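Local coordinates for cellulosomal scaffoldin anchoring protein C (Acetivibrio cellulolyticus, PDB 4UYP) that helps assemble the cellulosome at the cell surface, its third cohesin domain receiving the dockerin of the adaptor scaffoldin ScaB in a type I interaction, at residues I50-L55 and S60-Y65. Residues are numbered along the deposited sequence; the frame is centred on the assembly and turned at random.
Sequences IDAGSL and SDFTTY. With SO4 (sulfate ion), chain R.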
loop_
_atom_site.group_PDB
_atom_site.type_symbol
_atom_site.label_atom_id
_atom_site.label_comp_id
_atom_site.label_asym_id
_atom_site.label_seq_id
_atom_site.Cartn_x
_atom_site.Cartn_y
_atom_site.Cartn_z
ATOM N N ILE C 50 -13.193 -10.989 7.071
ATOM C CA ILE C 50 -13.516 -9.587 7.350
ATOM C C ILE C 50 -14.986 -9.523 7.709
ATOM O O ILE C 50 -15.799 -10.057 6.918
ATOM C CB ILE C 50 -13.212 -8.728 6.104
ATOM C CG1 ILE C 50 -11.714 -8.796 5.811
ATOM C CG2 ILE C 50 -13.613 -7.248 6.404
ATOM C CD1 ILE C 50 -11.355 -8.061 4.527
ATOM N N ASP C 51 -15.373 -8.871 8.788
ATOM C CA ASP C 51 -16.771 -8.788 9.205
ATOM C C ASP C 51 -17.214 -7.327 9.134
ATOM O O ASP C 51 -16.662 -6.471 9.844
ATOM C CB ASP C 51 -16.923 -9.239 10.635
ATOM C CG ASP C 51 -16.528 -10.698 10.879
ATOM O OD1 ASP C 51 -16.678 -11.540 9.934
ATOM O OD2 ASP C 51 -16.123 -11.081 11.989
ATOM N N ALA C 52 -18.288 -7.111 8.396
ATOM C CA ALA C 52 -18.901 -5.750 8.458
ATOM C C ALA C 52 -19.315 -5.394 9.848
ATOM O O ALA C 52 -19.814 -6.253 10.602
ATOM C CB ALA C 52 -20.146 -5.758 7.556
ATOM N N GLY C 53 -19.165 -4.099 10.151
ATOM C CA GLY C 53 -19.551 -3.609 11.475
ATOM C C GLY C 53 -20.946 -2.996 11.434
ATOM O O GLY C 53 -21.677 -3.073 10.433
ATOM N N SER C 54 -21.281 -2.426 12.613
ATOM C CA SER C 54 -22.640 -1.907 12.801
ATOM C C SER C 54 -22.982 -0.745 11.832
ATOM O O SER C 54 -24.206 -0.507 11.571
ATOM C CB SER C 54 -22.803 -1.443 14.267
ATOM O OG SER C 54 -22.201 -0.181 14.360
ATOM N N LEU C 55 -22.005 -0.076 11.250
ATOM C CA LEU C 55 -22.275 0.960 10.284
ATOM C C LEU C 55 -22.869 0.440 8.995
ATOM O O LEU C 55 -23.461 1.236 8.217
ATOM C CB LEU C 55 -21.024 1.785 9.974
ATOM C CG LEU C 55 -20.510 2.577 11.190
ATOM C CD1 LEU C 55 -19.300 3.376 10.730
ATOM C CD2 LEU C 55 -21.569 3.539 11.768
ATOM N N SER C 60 -25.768 -5.654 0.812
ATOM C CA SER C 60 -25.670 -5.312 -0.578
ATOM C C SER C 60 -24.736 -4.159 -0.809
ATOM O O SER C 60 -24.132 -4.040 -1.904
ATOM C CB SER C 60 -27.015 -4.943 -1.178
ATOM O OG SER C 60 -27.856 -6.090 -1.263
ATOM N N ASP C 61 -24.563 -3.334 0.215
ATOM C CA ASP C 61 -23.802 -2.086 0.020
ATOM C C ASP C 61 -22.307 -2.277 0.272
ATOM O O ASP C 61 -21.485 -1.354 0.024
ATOM C CB ASP C 61 -24.320 -1.000 0.982
ATOM C CG ASP C 61 -25.840 -0.785 0.868
ATOM O OD1 ASP C 61 -26.374 -1.047 -0.203
ATOM O OD2 ASP C 61 -26.369 -0.304 1.863
ATOM N N PHE C 62 -21.888 -3.413 0.795
ATOM C CA PHE C 62 -20.521 -3.630 1.325
ATOM C C PHE C 62 -19.861 -4.824 0.664
ATOM O O PHE C 62 -20.436 -5.852 0.487
ATOM C CB PHE C 62 -20.683 -3.948 2.833
ATOM C CG PHE C 62 -19.379 -4.174 3.580
ATOM C CD1 PHE C 62 -18.557 -3.086 3.931
ATOM C CD2 PHE C 62 -19.067 -5.460 4.014
ATOM C CE1 PHE C 62 -17.428 -3.296 4.662
ATOM C CE2 PHE C 62 -17.936 -5.662 4.757
ATOM C CZ PHE C 62 -17.102 -4.604 5.096
ATOM N N THR C 63 -18.652 -4.581 0.159
ATOM C CA THR C 63 -17.901 -5.589 -0.581
ATOM C C THR C 63 -16.505 -5.669 -0.020
ATOM O O THR C 63 -15.892 -4.621 0.320
ATOM C CB THR C 63 -17.755 -5.248 -2.080
ATOM O OG1 THR C 63 -19.094 -4.923 -2.541
ATOM C CG2 THR C 63 -17.283 -6.467 -2.838
ATOM N N THR C 64 -15.926 -6.877 0.088
ATOM C CA THR C 64 -14.551 -7.007 0.610
ATOM C C THR C 64 -13.765 -7.981 -0.281
ATOM O O THR C 64 -14.314 -8.797 -0.988
ATOM C CB THR C 64 -14.540 -7.477 2.054
ATOM O OG1 THR C 64 -14.871 -8.911 2.097
ATOM C CG2 THR C 64 -15.445 -6.744 2.988
ATOM N N TYR C 65 -12.459 -7.815 -0.155
ATOM C CA TYR C 65 -11.541 -8.652 -0.920
ATOM C C TYR C 65 -10.240 -8.636 -0.159
ATOM O O TYR C 65 -9.812 -7.608 0.291
ATOM C CB TYR C 65 -11.326 -8.176 -2.339
ATOM C CG TYR C 65 -10.305 -9.041 -3.072
ATOM C CD1 TYR C 65 -10.635 -10.350 -3.477
ATOM C CD2 TYR C 65 -9.082 -8.515 -3.368
ATOM C CE1 TYR C 65 -9.596 -11.103 -4.138
ATOM C CE2 TYR C 65 -8.073 -9.246 -3.957
ATOM C CZ TYR C 65 -8.377 -10.477 -4.365
ATOM O OH TYR C 65 -7.337 -11.262 -4.943
HETATM S S SO4 R . -17.860 -10.142 0.752
HETATM O O1 SO4 R . -19.235 -10.222 1.519
HETATM O O2 SO4 R . -16.847 -9.779 1.834
HETATM O O3 SO4 R . -17.864 -9.068 -0.210
HETATM O O4 SO4 R . -17.219 -11.388 -0.094
HETATM O O HOH W 1 -16.853 -9.807 4.326
#
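One water links I50 and T64 across the contact. It donates a hydrogen bond to I50 O at 2.8 Å and is hydrogen-bonded to T64 OG1 at 3.1 Å. No direct hydrogen bond joins 50-55 to 60-65. A sulfate, probably from the crystallisation liquor, accepts a hydrogen bond from T64 N at its O3, 2.9 Å, fairly straight with an N-H...O angle of 159°. The water also lies close to sulfate O2, but that link is doubtful, because the modelled gap between T64 OG1 and sulfate O2 is too short to be reliable.

Beside these polar groups the contact is apolar. The CB of A52 sits over one face of the F62 ring, 4.0 Å from its centroid, in a CH-pi contact. The closest approach is A52 CB to F62 CE2, 3.6 Å. F62 carries CG anti to the backbone N (chi1 -179°), which sends the ring across to A52. I50 and T64 pass alongside each other in opposite directions, methyl CG2 against methyl CG2 at 3.9 Å. CD1 of I50 also approaches CB of T64.

The contact joins one edge of the cohesin beta-sandwich, where the outermost strands of this chain, 45-52 and 62-67, come together through their side chains. F93 meets the F62 ring edge-to-face. Strand 91-100 pairs with 45-52, and strand 72-78 pairs with 62-67. T63 and Y65 pack against R22 and G27 of the ScaB chain.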